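Local coordinates for protein transcriptional repressor (Vibrio fischeri, PDB 3KV1) that probably represses transcription as a SorC-family regulator, this part being its putative sugar-binding domain, thought to sense a sugar-like effector, at residues Y48-L53 / I76-N81; V59-G64 / D101-R106; A69-A74 / R105-K110; A82-A87 / K109-S114. All coordinates share one frame; numbering follows the deposited sequence. Where two conformers were deposited one is given.

How the contacts relate
Contacts 2, 3 and 4 use helix 100-111, in a Rossmann-like region. Contact 2 lays the helix on strand 58-61, contact 3 sets it beside helix 65-72, and contact 4 follows its end into the next strand; their centres are 8 to 9 Å apart. Contacts 2 and 4 share a sheet, Val-59 O lying 2.8 Å from Val-85 N. Contact 1, centred 11 Å from contacts 3 and 4, ties the end of helix 34-52 to the loop before strand 83-86; Arg-80 N lies 2.8 Å from Tyr-111 O. A glycerol, probably from the crystallisation liquor, binds Gln-63 of contact 2, and glycerol also lies about 4 Å from the Thr-78 side chain of contact 1.

Contact 1. Residues Y48-L53 / I76-N81; sequences YLNNNL and IVTQRN
An arginine from the loop that leads into strand 83-86 closes on the C-terminal end of helix 34-52 and hydrogen-bonds its carbonyls, within an alpha/beta fold of Rossmann type. Arg-80 and Asn-50 cross at about a right angle, their guanidinium and amide planes 43° apart. The arginine starts from the crowded first torsion, with CG between the backbone N and the carbonyl carbon (chi1 87°), and bends again at chi2 and chi3, so that its head folds back over its own loop and meets the helix end. At a helix end carbonyls face outward, and a planar cation with several N-H groups suits them. NH1 and NH2 grip Asn-50 O together, end-on, each at 3.1 Å, but only NH2 lies on a lone pair. NH1 also reaches Leu-53 O at 2.7 Å, in the carbonyl plane, and makes a weak bond to Leu-49 O, which already takes the helical bond from Leu-53 N. NE and NH2 hold Thr-78 O side-on, the oxygen lying in the guanidinium plane, which fixes the rotation of the head. The positive charge probably offsets the negative end of the helix dipole.

Asn-50 adds a side-chain link because CG stands anti to the backbone N (chi1 -176°), which carries the amide out to the loop, its CB 3.9 Å from Val-77 CG1. Tyr-111 of helix 100-111 packs against Leu-49, Val-77 and Arg-80. OD1 of Asn-50 takes a weak bond from Arg-80 NH2 at 2.8 Å and a straighter one, 2.9 Å long, from Thr-78 N, which sits above the amide carbonyl plane.

Contact 2. Residues V59-G64 / D101-R106; sequences VAVGQG and DHICRR
This is a buried apolar contact of helix on sheet, in which helix 100-111 lies against the end of strand 58-61 and the loop that follows it. Val-61 points toward the helix and is met by two side chains. Cys-104 SG, anti to its own carbonyl carbon, closes on the branch point of the valine, 3.4 Å from Val-61 CB and 3.6 Å from Val-61 CG2. Ile-103 crosses the valine obliquely, its CG2 3.9 Å from Val-61 CG1. Beta-branched valine suits a strand, and the short cysteine side chain lets the helix come close, the Val-61 and Cys-104 CA atoms being 6.8 Å apart.

The longer branch of Ile-103 continues past the strand end. Its CD1 touches the loop backbone, 3.8 Å from Gly-62 O and equally far from Gly-64 O. Gly-62 O is buried here without a polar partner. Gly-64 has a positive phi (97°), at which a side chain would press on the preceding carbonyl, and it takes the N-cap position of helix 65-72. Gln-63 turns its amide away, to Tyr-123 and a bound glycerol. A glycine-rich turn from a parallel strand into a helix, at the carboxyl end of the strand, is typical of Rossmann-like folds.

Contact 3. Residues A69-A74 / R105-K110; sequences AVADHA and RRLAKK
Two neighbouring helices of the Rossmann-like alpha/beta layer, 65-72 and 100-111, meet here, with a lysine from the second donating to carbonyls at the end of the first. Ala-71 lies at the closest approach, its CA 5.0 Å from that of Leu-107, and the short methyl of alanine suits this. Its CB sits between two side chains of the other helix, 3.8 Å from Leu-107 CD2 and as far from Arg-106 CB. The same Leu-107 CD2 reaches over to the backbone of Ala-71 and, more loosely, to Val-70 CG1.

Lys-110 leaves with CG anti to the backbone N (chi1 172°) and stays fully extended to its tip, its CD and CE running past the carbonyls of Ala-71 and His-73. NZ has its strongest polar partner in Ser-46 OG of helix 34-52; across this contact it donates to Val-70 O at 2.9 Å, nearly along the C=O axis, and to His-73 O at 3.1 Å from above the carbonyl plane. The charged amine thus sits at the C-terminal end of helix 65-72, where Val-70 O takes a weak backbone bond from His-73 N, and probably eases its negative end.

Asp-72 CG stands anti to its own carbonyl carbon and turns the carboxylate back to Arg-106, whose chain bends at chi3. OD1 makes a salt bridge with Arg-106 NE at 2.9 Å, weak as a hydrogen bond (N-H...O angle 130°), the carboxylate and guanidinium planes 29° apart. Helix 34-52 flanks Val-70 and His-73, while Leu-107 continues inward onto Phe-84 of strand 83-86.

Contact 4. Residues A82-A87 / K109-S114; sequences ARFVSA and KKYGGS
Ser-114, Phe-84 and Tyr-111 carry most of this contact, where helix 100-111 ends and the chain turns back to pair in parallel with strand 83-86. Ser-114 is gripped through its backbone on both sides of Arg-83: its N donates to Ala-82 O at 2.9 Å, nearly along the C=O axis, and its O accepts from Phe-84 N, also at 2.9 Å, in the carbonyl plane. Its hydroxyl, in the crowded position between backbone N and carbonyl carbon (chi1 62°), leans on the arginine chain, with OG 3.1 Å from Arg-83 CG. The guanidinium of Arg-83 goes on to a salt bridge with Glu-116.

Phe-84 lies on the other face of the sheet, and its ring edge passes Ser-114 O. The ring tip, CZ, meets Tyr-111 CB and CD1, both at 3.9 Å; the two planes are oblique, at 39°. Gly-112 turns the chain with a positive phi (80°), and at Gly-113 a side chain would strike Ala-82 O, which instead receives a CA-H...O contact.

Phe-84 thus packs under helix 100-111, against Cys-104 and Leu-107, while Tyr-111 OH bonds to Ser-46 O of helix 34-52 and strand 58-61 pairs along the far edge of strand 83-86.

Contact 1. Residues Y48-L53 / I76-N81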
loop_
_atom_site.group_PDB
_atom_site.type_symbol
_atom_site.label_atom_id
_atom_site.label_comp_id
_atom_site.label_asym_id
_atom_site.label_seq_id
_atom_site.Cartn_x
_atom_site.Cartn_y
_atom_site.Cartn_z
ATOM N N TYR A 48 25.957 -4.591 2.682
ATOM C CA TYR A 48 25.959 -3.695 3.838
ATOM C C TYR A 48 24.680 -3.933 4.674
ATOM O O TYR A 48 24.752 -4.077 5.896
ATOM C CB TYR A 48 26.100 -2.214 3.398
ATOM C CG TYR A 48 25.760 -1.219 4.501
ATOM C CD1 TYR A 48 26.724 -0.804 5.411
ATOM C CD2 TYR A 48 24.474 -0.714 4.620
ATOM C CE1 TYR A 48 26.391 0.107 6.433
ATOM C CE2 TYR A 48 24.143 0.190 5.610
ATOM C CZ TYR A 48 25.098 0.577 6.517
ATOM O OH TYR A 48 24.724 1.461 7.515
ATOM N N LEU A 49 23.518 -3.968 4.032
ATOM C CA LEU A 49 22.280 -4.223 4.780
ATOM C C LEU A 49 22.254 -5.621 5.383
ATOM O O LEU A 49 21.809 -5.820 6.530
ATOM C CB LEU A 49 21.059 -4.050 3.899
ATOM C CG LEU A 49 20.765 -2.601 3.493
ATOM C CD1 LEU A 49 19.541 -2.607 2.574
ATOM C CD2 LEU A 49 20.480 -1.746 4.731
ATOM N N ASN A 50 22.756 -6.592 4.634
ATOM C CA ASN A 50 22.810 -7.961 5.169
ATOM C C ASN A 50 23.530 -8.017 6.513
ATOM O O ASN A 50 23.088 -8.709 7.448
ATOM C CB ASN A 50 23.542 -8.878 4.167
ATOM C CG ASN A 50 23.561 -10.328 4.609
ATOM O OD1 ASN A 50 22.575 -10.849 5.124
ATOM N ND2 ASN A 50 24.691 -10.999 4.379
ATOM N N ASN A 51 24.657 -7.313 6.610
ATOM C CA ASN A 51 25.449 -7.320 7.839
ATOM C C ASN A 51 24.905 -6.408 8.935
ATOM O O ASN A 51 25.110 -6.670 10.114
ATOM C CB ASN A 51 26.879 -6.899 7.540
ATOM C CG ASN A 51 27.621 -7.898 6.675
ATOM O OD1 ASN A 51 27.465 -9.098 6.824
ATOM N ND2 ASN A 51 28.455 -7.394 5.782
ATOM N N ASN A 52 24.215 -5.332 8.570
ATOM C CA ASN A 52 23.910 -4.309 9.591
ATOM C C ASN A 52 22.470 -4.205 10.048
ATOM O O ASN A 52 22.200 -3.689 11.140
ATOM C CB ASN A 52 24.403 -2.929 9.127
ATOM C CG ASN A 52 25.913 -2.837 9.132
ATOM O OD1 ASN A 52 26.502 -2.545 10.159
ATOM N ND2 ASN A 52 26.546 -3.131 7.996
ATOM N N LEU A 53 21.542 -4.688 9.230
ATOM C CA LEU A 53 20.119 -4.511 9.527
ATOM C C LEU A 53 19.652 -5.615 10.484
ATOM O O LEU A 53 19.434 -6.747 10.082
ATOM C CB LEU A 53 19.317 -4.529 8.210
ATOM C CG LEU A 53 17.807 -4.416 8.345
ATOM C CD1 LEU A 53 17.431 -3.131 9.080
ATOM C CD2 LEU A 53 17.177 -4.451 6.932
ATOM N N ILE A 76 22.987 -13.650 -1.574
ATOM C CA ILE A 76 22.558 -14.371 -0.377
ATOM C C ILE A 76 22.520 -13.441 0.814
ATOM O O ILE A 76 23.530 -12.804 1.141
ATOM C CB ILE A 76 23.592 -15.418 0.009
ATOM C CG1 ILE A 76 23.664 -16.495 -1.067
ATOM C CG2 ILE A 76 23.251 -16.044 1.400
ATOM C CD1 ILE A 76 24.767 -17.509 -0.796
ATOM N N VAL A 77 21.370 -13.374 1.470
ATOM C CA VAL A 77 21.271 -12.627 2.709
ATOM C C VAL A 77 20.628 -13.508 3.781
ATOM O O VAL A 77 19.807 -14.401 3.499
ATOM C CB VAL A 77 20.483 -11.315 2.526
ATOM C CG1 VAL A 77 21.163 -10.410 1.490
ATOM C CG2 VAL A 77 19.052 -11.616 2.139
ATOM N N THR A 78 21.055 -13.297 5.017
ATOM C CA THR A 78 20.462 -13.995 6.141
ATOM C C THR A 78 19.051 -13.468 6.397
ATOM O O THR A 78 18.777 -12.284 6.211
ATOM C CB THR A 78 21.323 -13.777 7.377
ATOM O OG1 THR A 78 22.667 -14.170 7.066
ATOM C CG2 THR A 78 20.803 -14.589 8.525
ATOM N N GLN A 79 18.145 -14.347 6.806
ATOM C CA GLN A 79 16.776 -13.916 7.056
ATOM C C GLN A 79 16.664 -13.260 8.437
ATOM O O GLN A 79 17.162 -13.810 9.433
ATOM C CB GLN A 79 15.808 -15.107 6.923
ATOM C CG GLN A 79 15.938 -15.804 5.547
ATOM C CD GLN A 79 15.583 -14.856 4.395
ATOM O OE1 GLN A 79 14.418 -14.548 4.184
ATOM N NE2 GLN A 79 16.595 -14.390 3.657
ATOM N N ARG A 80 16.047 -12.078 8.500
ATOM C CA ARG A 80 15.811 -11.447 9.788
ATOM C C ARG A 80 14.526 -10.654 9.743
ATOM O O ARG A 80 14.120 -10.192 8.667
ATOM C CB ARG A 80 17.020 -10.584 10.221
ATOM C CG ARG A 80 17.081 -9.115 9.741
ATOM C CD ARG A 80 17.241 -8.947 8.216
ATOM N NE ARG A 80 18.306 -9.734 7.583
ATOM C CZ ARG A 80 19.578 -9.362 7.439
ATOM N NH1 ARG A 80 20.020 -8.204 7.925
ATOM N NH2 ARG A 80 20.419 -10.142 6.779
ATOM N N ASN A 81 13.889 -10.490 10.900
ATOM C CA ASN A 81 12.596 -9.816 10.937
ATOM C C ASN A 81 12.713 -8.298 11.025
ATOM O O ASN A 81 12.449 -7.685 12.070
ATOM C CB ASN A 81 11.733 -10.360 12.075
ATOM C CG ASN A 81 10.294 -9.886 11.976
ATOM O OD1 ASN A 81 9.869 -9.404 10.922
ATOM N ND2 ASN A 81 9.543 -10.018 13.066
#

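Contact 2. Residues V59-G64 / D101-R106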
loop_
_atom_site.group_PDB
_atom_site.type_symbol
_atom_site.label_atom_id
_atom_site.label_comp_id
_atom_site.label_asym_id
_atom_site.label_seq_id
_atom_site.Cartn_x
_atom_site.Cartn_y
_atom_site.Cartn_z
ATOM N N VAL A 59 13.864 0.230 7.979
ATOM C CA VAL A 59 14.480 1.030 6.901
ATOM C C VAL A 59 13.397 1.918 6.271
ATOM O O VAL A 59 12.312 1.402 5.887
ATOM C CB VAL A 59 15.090 0.109 5.775
ATOM C CG1 VAL A 59 15.836 0.966 4.754
ATOM C CG2 VAL A 59 16.011 -0.993 6.384
ATOM N N ALA A 60 13.634 3.240 6.213
ATOM C CA ALA A 60 12.760 4.163 5.488
ATOM C C ALA A 60 13.202 4.097 4.042
ATOM O O ALA A 60 14.348 4.436 3.781
ATOM C CB ALA A 60 12.947 5.585 5.994
ATOM N N VAL A 61 12.289 3.777 3.119
ATOM C CA VAL A 61 12.682 3.421 1.756
ATOM C C VAL A 61 12.120 4.441 0.751
ATOM O O VAL A 61 10.928 4.747 0.775
ATOM C CB VAL A 61 12.148 2.011 1.431
ATOM C CG1 VAL A 61 12.398 1.642 -0.049
ATOM C CG2 VAL A 61 12.787 0.933 2.379
ATOM N N GLY A 62 12.989 4.999 -0.098
ATOM C CA GLY A 62 12.528 5.926 -1.135
ATOM C C GLY A 62 12.217 5.200 -2.434
ATOM O O GLY A 62 12.089 3.984 -2.468
ATOM N N GLN A 63 12.062 5.945 -3.525
ATOM C CA GLN A 63 11.533 5.315 -4.725
ATOM C C GLN A 63 12.592 5.292 -5.812
ATOM O O GLN A 63 13.680 5.846 -5.647
ATOM C CB GLN A 63 10.300 6.059 -5.237
ATOM C CG GLN A 63 10.527 7.510 -5.591
ATOM C CD GLN A 63 9.287 8.160 -6.207
ATOM O OE1 GLN A 63 8.146 7.718 -6.010
ATOM N NE2 GLN A 63 9.511 9.254 -6.932
ATOM N N GLY A 64 12.256 4.676 -6.933
ATOM C CA GLY A 64 13.114 4.816 -8.114
ATOM C C GLY A 64 14.121 3.704 -8.381
ATOM O O GLY A 64 14.258 2.749 -7.603
ATOM N N ASP A 101 6.619 1.530 -2.175
ATOM C CA ASP A 101 5.839 0.448 -1.603
ATOM C C ASP A 101 6.225 -0.898 -2.240
ATOM O O ASP A 101 6.438 -1.901 -1.535
ATOM C CB ASP A 101 4.355 0.769 -1.821
ATOM C CG ASP A 101 3.464 -0.317 -1.389
ATOM O OD1 ASP A 101 3.747 -0.853 -0.292
ATOM O OD2 ASP A 101 2.487 -0.611 -2.137
ATOM N N HIS A 102 6.270 -0.952 -3.570
ATOM C CA HIS A 102 6.683 -2.185 -4.252
ATOM C C HIS A 102 8.090 -2.610 -3.834
ATOM O O HIS A 102 8.327 -3.775 -3.546
ATOM C CB HIS A 102 6.652 -2.010 -5.773
ATOM C CG HIS A 102 5.276 -2.021 -6.355
ATOM N ND1 HIS A 102 4.596 -3.188 -6.635
ATOM C CD2 HIS A 102 4.455 -1.006 -6.719
ATOM C CE1 HIS A 102 3.410 -2.890 -7.139
ATOM N NE2 HIS A 102 3.301 -1.574 -7.202
ATOM N N ILE A 103 9.001 -1.645 -3.756
ATOM C CA ILE A 103 10.360 -1.932 -3.313
ATOM C C ILE A 103 10.367 -2.503 -1.890
ATOM O O ILE A 103 11.052 -3.491 -1.634
ATOM C CB ILE A 103 11.254 -0.697 -3.401
ATOM C CG1 ILE A 103 11.307 -0.218 -4.882
ATOM C CG2 ILE A 103 12.646 -1.026 -2.885
ATOM C CD1 ILE A 103 11.979 1.212 -5.035
ATOM N N CYS A 104 9.577 -1.921 -0.986
ATOM C CA CYS A 104 9.558 -2.426 0.392
ATOM C C CYS A 104 9.055 -3.874 0.406
ATOM O O CYS A 104 9.579 -4.727 1.148
ATOM C CB CYS A 104 8.606 -1.597 1.279
ATOM S SG CYS A 104 9.339 0.042 1.695
ATOM N N ARG A 105 8.036 -4.153 -0.390
ATOM C CA ARG A 105 7.529 -5.525 -0.437
ATOM C C ARG A 105 8.594 -6.523 -0.904
ATOM O O ARG A 105 8.725 -7.634 -0.359
ATOM C CB ARG A 105 6.245 -5.608 -1.297
ATOM C CG ARG A 105 5.050 -5.048 -0.512
ATOM C CD ARG A 105 4.008 -4.302 -1.351
ATOM N NE ARG A 105 3.580 -5.024 -2.536
ATOM C CZ ARG A 105 2.742 -4.528 -3.444
ATOM N NH1 ARG A 105 2.242 -3.303 -3.299
ATOM N NH2 ARG A 105 2.397 -5.256 -4.501
ATOM N N ARG A 106 9.357 -6.121 -1.912
ATOM C CA ARG A 106 10.430 -6.984 -2.432
ATOM C C ARG A 106 11.570 -7.139 -1.432
ATOM O O ARG A 106 12.116 -8.234 -1.272
ATOM C CB ARG A 106 10.941 -6.459 -3.791
ATOM C CG ARG A 106 9.855 -6.560 -4.871
ATOM C CD ARG A 106 10.437 -6.725 -6.270
ATOM N NE ARG A 106 11.238 -5.571 -6.668
ATOM C CZ ARG A 106 10.743 -4.487 -7.257
ATOM N NH1 ARG A 106 9.442 -4.413 -7.522
ATOM N NH2 ARG A 106 11.545 -3.478 -7.585
#

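Contact 3. Residues A69-A74 / R105-K110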
loop_
_atom_site.group_PDB
_atom_site.type_symbol
_atom_site.label_atom_id
_atom_site.label_comp_id
_atom_site.label_asym_id
_atom_site.label_seq_id
_atom_site.Cartn_x
_atom_site.Cartn_y
_atom_site.Cartn_z
ATOM N N ALA A 69 17.118 -1.423 -7.443
ATOM C CA ALA A 69 18.233 -2.345 -7.733
ATOM C C ALA A 69 18.670 -3.135 -6.476
ATOM O O ALA A 69 19.102 -4.278 -6.589
ATOM C CB ALA A 69 19.439 -1.583 -8.338
ATOM N N VAL A 70 18.539 -2.526 -5.290
ATOM C CA VAL A 70 18.943 -3.222 -4.043
ATOM C C VAL A 70 17.962 -4.360 -3.767
ATOM O O VAL A 70 18.352 -5.445 -3.374
ATOM C CB VAL A 70 18.984 -2.242 -2.843
ATOM C CG1 VAL A 70 19.350 -2.976 -1.540
ATOM C CG2 VAL A 70 19.983 -1.049 -3.131
ATOM N N ALA A 71 16.683 -4.105 -3.998
ATOM C CA ALA A 71 15.685 -5.152 -3.790
ATOM C C ALA A 71 15.836 -6.277 -4.798
ATOM O O ALA A 71 15.592 -7.442 -4.490
ATOM C CB ALA A 71 14.270 -4.542 -3.833
ATOM N N ASP A 72 16.311 -5.936 -5.992
ATOM C CA ASP A 72 16.406 -6.905 -7.071
ATOM C C ASP A 72 17.742 -7.638 -7.094
ATOM O O ASP A 72 17.916 -8.582 -7.856
ATOM C CB ASP A 72 16.130 -6.226 -8.420
ATOM C CG ASP A 72 14.695 -5.685 -8.514
ATOM O OD1 ASP A 72 13.819 -6.170 -7.755
ATOM O OD2 ASP A 72 14.441 -4.774 -9.339
ATOM N N HIS A 73 18.684 -7.227 -6.249
ATOM C CA HIS A 73 19.991 -7.872 -6.268
ATOM C C HIS A 73 19.840 -9.308 -5.766
ATOM O O HIS A 73 19.288 -9.530 -4.682
ATOM C CB HIS A 73 21.000 -7.133 -5.405
ATOM C CG HIS A 73 22.304 -7.856 -5.283
ATOM N ND1 HIS A 73 23.225 -7.902 -6.304
ATOM C CD2 HIS A 73 22.815 -8.606 -4.275
ATOM C CE1 HIS A 73 24.262 -8.628 -5.924
ATOM N NE2 HIS A 73 24.043 -9.051 -4.689
ATOM N N ALA A 74 20.338 -10.273 -6.533
ATOM C CA ALA A 74 20.106 -11.679 -6.163
ATOM C C ALA A 74 21.209 -12.323 -5.317
ATOM O O ALA A 74 21.584 -13.471 -5.547
ATOM C CB ALA A 74 19.845 -12.510 -7.420
ATOM N N ARG A 105 8.036 -4.153 -0.390
ATOM C CA ARG A 105 7.529 -5.525 -0.437
ATOM C C ARG A 105 8.594 -6.523 -0.904
ATOM O O ARG A 105 8.725 -7.634 -0.359
ATOM C CB ARG A 105 6.245 -5.608 -1.297
ATOM C CG ARG A 105 5.050 -5.048 -0.512
ATOM C CD ARG A 105 4.008 -4.302 -1.351
ATOM N NE ARG A 105 3.580 -5.024 -2.536
ATOM C CZ ARG A 105 2.742 -4.528 -3.444
ATOM N NH1 ARG A 105 2.242 -3.303 -3.299
ATOM N NH2 ARG A 105 2.397 -5.256 -4.501
ATOM N N ARG A 106 9.357 -6.121 -1.912
ATOM C CA ARG A 106 10.430 -6.984 -2.432
ATOM C C ARG A 106 11.570 -7.139 -1.432
ATOM O O ARG A 106 12.116 -8.234 -1.272
ATOM C CB ARG A 106 10.941 -6.459 -3.791
ATOM C CG ARG A 106 9.855 -6.560 -4.871
ATOM C CD ARG A 106 10.437 -6.725 -6.270
ATOM N NE ARG A 106 11.238 -5.571 -6.668
ATOM C CZ ARG A 106 10.743 -4.487 -7.257
ATOM N NH1 ARG A 106 9.442 -4.413 -7.522
ATOM N NH2 ARG A 106 11.545 -3.478 -7.585
ATOM N N LEU A 107 11.920 -6.051 -0.779
ATOM C CA LEU A 107 12.906 -6.093 0.318
ATOM C C LEU A 107 12.440 -7.015 1.450
ATOM O O LEU A 107 13.205 -7.813 1.949
ATOM C CB LEU A 107 13.190 -4.700 0.847
ATOM C CG LEU A 107 13.998 -3.750 -0.058
ATOM C CD1 LEU A 107 13.987 -2.331 0.515
ATOM C CD2 LEU A 107 15.425 -4.331 -0.217
ATOM N N ALA A 108 11.185 -6.901 1.878
ATOM C CA ALA A 108 10.703 -7.791 2.929
ATOM C C ALA A 108 10.809 -9.260 2.536
ATOM O O ALA A 108 11.136 -10.132 3.338
ATOM C CB ALA A 108 9.226 -7.408 3.330
ATOM N N LYS A 109 10.538 -9.549 1.275
ATOM C CA LYS A 109 10.631 -10.924 0.849
ATOM C C LYS A 109 12.064 -11.423 0.875
ATOM O O LYS A 109 12.336 -12.566 1.290
ATOM C CB LYS A 109 10.032 -11.079 -0.539
ATOM C CG LYS A 109 10.155 -12.499 -1.050
ATOM C CD LYS A 109 9.453 -12.696 -2.388
ATOM C CE LYS A 109 9.667 -14.122 -2.915
ATOM N NZ LYS A 109 9.211 -14.261 -4.333
ATOM N N LYS A 110 12.964 -10.574 0.402
ATOM C CA LYS A 110 14.396 -10.880 0.291
ATOM C C LYS A 110 15.074 -11.071 1.638
ATOM O O LYS A 110 15.817 -12.044 1.839
ATOM C CB LYS A 110 15.086 -9.726 -0.467
ATOM C CG LYS A 110 16.619 -9.837 -0.472
ATOM C CD LYS A 110 17.282 -8.733 -1.345
ATOM C CE LYS A 110 18.804 -8.881 -1.320
ATOM N NZ LYS A 110 19.452 -7.777 -2.083
#

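Contact 4. Residues A82-A87 / K109-S114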
loop_
_atom_site.group_PDB
_atom_site.type_symbol
_atom_site.label_atom_id
_atom_site.label_comp_id
_atom_site.label_asym_id
_atom_site.label_seq_id
_atom_site.Cartn_x
_atom_site.Cartn_y
_atom_site.Cartn_z
ATOM N N ALA A 82 13.096 -7.685 9.920
ATOM C CA ALA A 82 13.250 -6.227 9.869
ATOM C C ALA A 82 12.032 -5.625 9.162
ATOM O O ALA A 82 11.268 -6.344 8.511
ATOM C CB ALA A 82 14.524 -5.866 9.143
ATOM N N ARG A 83 11.822 -4.324 9.323
ATOM C CA ARG A 83 10.668 -3.687 8.702
ATOM C C ARG A 83 11.176 -2.770 7.602
ATOM O O ARG A 83 12.254 -2.140 7.717
ATOM C CB ARG A 83 9.843 -2.858 9.702
ATOM C CG ARG A 83 8.755 -3.618 10.463
ATOM C CD ARG A 83 7.799 -2.645 11.167
ATOM N NE ARG A 83 8.492 -1.857 12.182
ATOM C CZ ARG A 83 8.216 -0.595 12.500
ATOM N NH1 ARG A 83 7.236 0.069 11.891
ATOM N NH2 ARG A 83 8.926 0.007 13.445
ATOM N N PHE A 84 10.396 -2.708 6.530
ATOM C CA PHE A 84 10.683 -1.804 5.420
ATOM C C PHE A 84 9.483 -0.870 5.251
ATOM O O PHE A 84 8.375 -1.335 4.948
ATOM C CB PHE A 84 10.949 -2.619 4.149
ATOM C CG PHE A 84 12.185 -3.468 4.254
ATOM C CD1 PHE A 84 12.095 -4.780 4.707
ATOM C CD2 PHE A 84 13.436 -2.912 4.027
ATOM C CE1 PHE A 84 13.260 -5.555 4.831
ATOM C CE2 PHE A 84 14.578 -3.665 4.170
ATOM C CZ PHE A 84 14.480 -5.001 4.588
ATOM N N VAL A 85 9.703 0.427 5.493
ATOM C CA VAL A 85 8.624 1.406 5.593
ATOM C C VAL A 85 8.717 2.401 4.450
ATOM O O VAL A 85 9.781 3.013 4.241
ATOM C CB VAL A 85 8.711 2.203 6.913
ATOM C CG1 VAL A 85 7.466 3.072 7.065
ATOM C CG2 VAL A 85 8.862 1.245 8.116
ATOM N N SER A 86 7.627 2.577 3.697
ATOM C CA SER A 86 7.651 3.564 2.597
ATOM C C SER A 86 7.831 4.966 3.115
ATOM O O SER A 86 7.125 5.386 4.048
ATOM C CB SER A 86 6.327 3.506 1.831
ATOM O OG SER A 86 6.203 2.266 1.180
ATOM N N ALA A 87 8.755 5.717 2.505
ATOM C CA ALA A 87 9.017 7.092 2.915
ATOM C C ALA A 87 8.363 8.082 1.981
ATOM O O ALA A 87 8.536 9.286 2.135
ATOM C CB ALA A 87 10.541 7.379 2.939
ATOM N N LYS A 109 10.538 -9.549 1.275
ATOM C CA LYS A 109 10.631 -10.924 0.849
ATOM C C LYS A 109 12.064 -11.423 0.875
ATOM O O LYS A 109 12.336 -12.566 1.290
ATOM C CB LYS A 109 10.032 -11.079 -0.539
ATOM C CG LYS A 109 10.155 -12.499 -1.050
ATOM C CD LYS A 109 9.453 -12.696 -2.388
ATOM C CE LYS A 109 9.667 -14.122 -2.915
ATOM N NZ LYS A 109 9.211 -14.261 -4.333
ATOM N N LYS A 110 12.964 -10.574 0.402
ATOM C CA LYS A 110 14.396 -10.880 0.291
ATOM C C LYS A 110 15.074 -11.071 1.638
ATOM O O LYS A 110 15.817 -12.044 1.839
ATOM C CB LYS A 110 15.086 -9.726 -0.467
ATOM C CG LYS A 110 16.619 -9.837 -0.472
ATOM C CD LYS A 110 17.282 -8.733 -1.345
ATOM C CE LYS A 110 18.804 -8.881 -1.320
ATOM N NZ LYS A 110 19.452 -7.777 -2.083
ATOM N N TYR A 111 14.807 -10.143 2.566
ATOM C CA TYR A 111 15.518 -10.123 3.850
ATOM C C TYR A 111 14.765 -10.880 4.927
ATOM O O TYR A 111 15.293 -11.100 6.016
ATOM C CB TYR A 111 15.755 -8.681 4.299
ATOM C CG TYR A 111 16.923 -8.049 3.541
ATOM C CD1 TYR A 111 16.701 -7.266 2.397
ATOM C CD2 TYR A 111 18.231 -8.233 3.973
ATOM C CE1 TYR A 111 17.758 -6.712 1.700
ATOM C CE2 TYR A 111 19.317 -7.656 3.272
ATOM C CZ TYR A 111 19.053 -6.908 2.134
ATOM O OH TYR A 111 20.097 -6.356 1.429
ATOM N N GLY A 112 13.548 -11.293 4.602
ATOM C CA GLY A 112 12.730 -12.034 5.542
ATOM C C GLY A 112 11.994 -11.250 6.618
ATOM O O GLY A 112 11.831 -11.755 7.738
ATOM N N GLY A 113 11.513 -10.055 6.316
ATOM C CA GLY A 113 10.737 -9.298 7.300
ATOM C C GLY A 113 9.364 -8.825 6.821
ATOM O O GLY A 113 8.638 -9.588 6.188
ATOM N N SER A 114 9.004 -7.570 7.112
ATOM C CA SER A 114 7.687 -7.055 6.774
ATOM C C SER A 114 7.753 -5.701 6.108
ATOM O O SER A 114 8.779 -5.031 6.176
ATOM C CB SER A 114 6.829 -6.919 8.033
ATOM O OG SER A 114 7.428 -6.002 8.917
#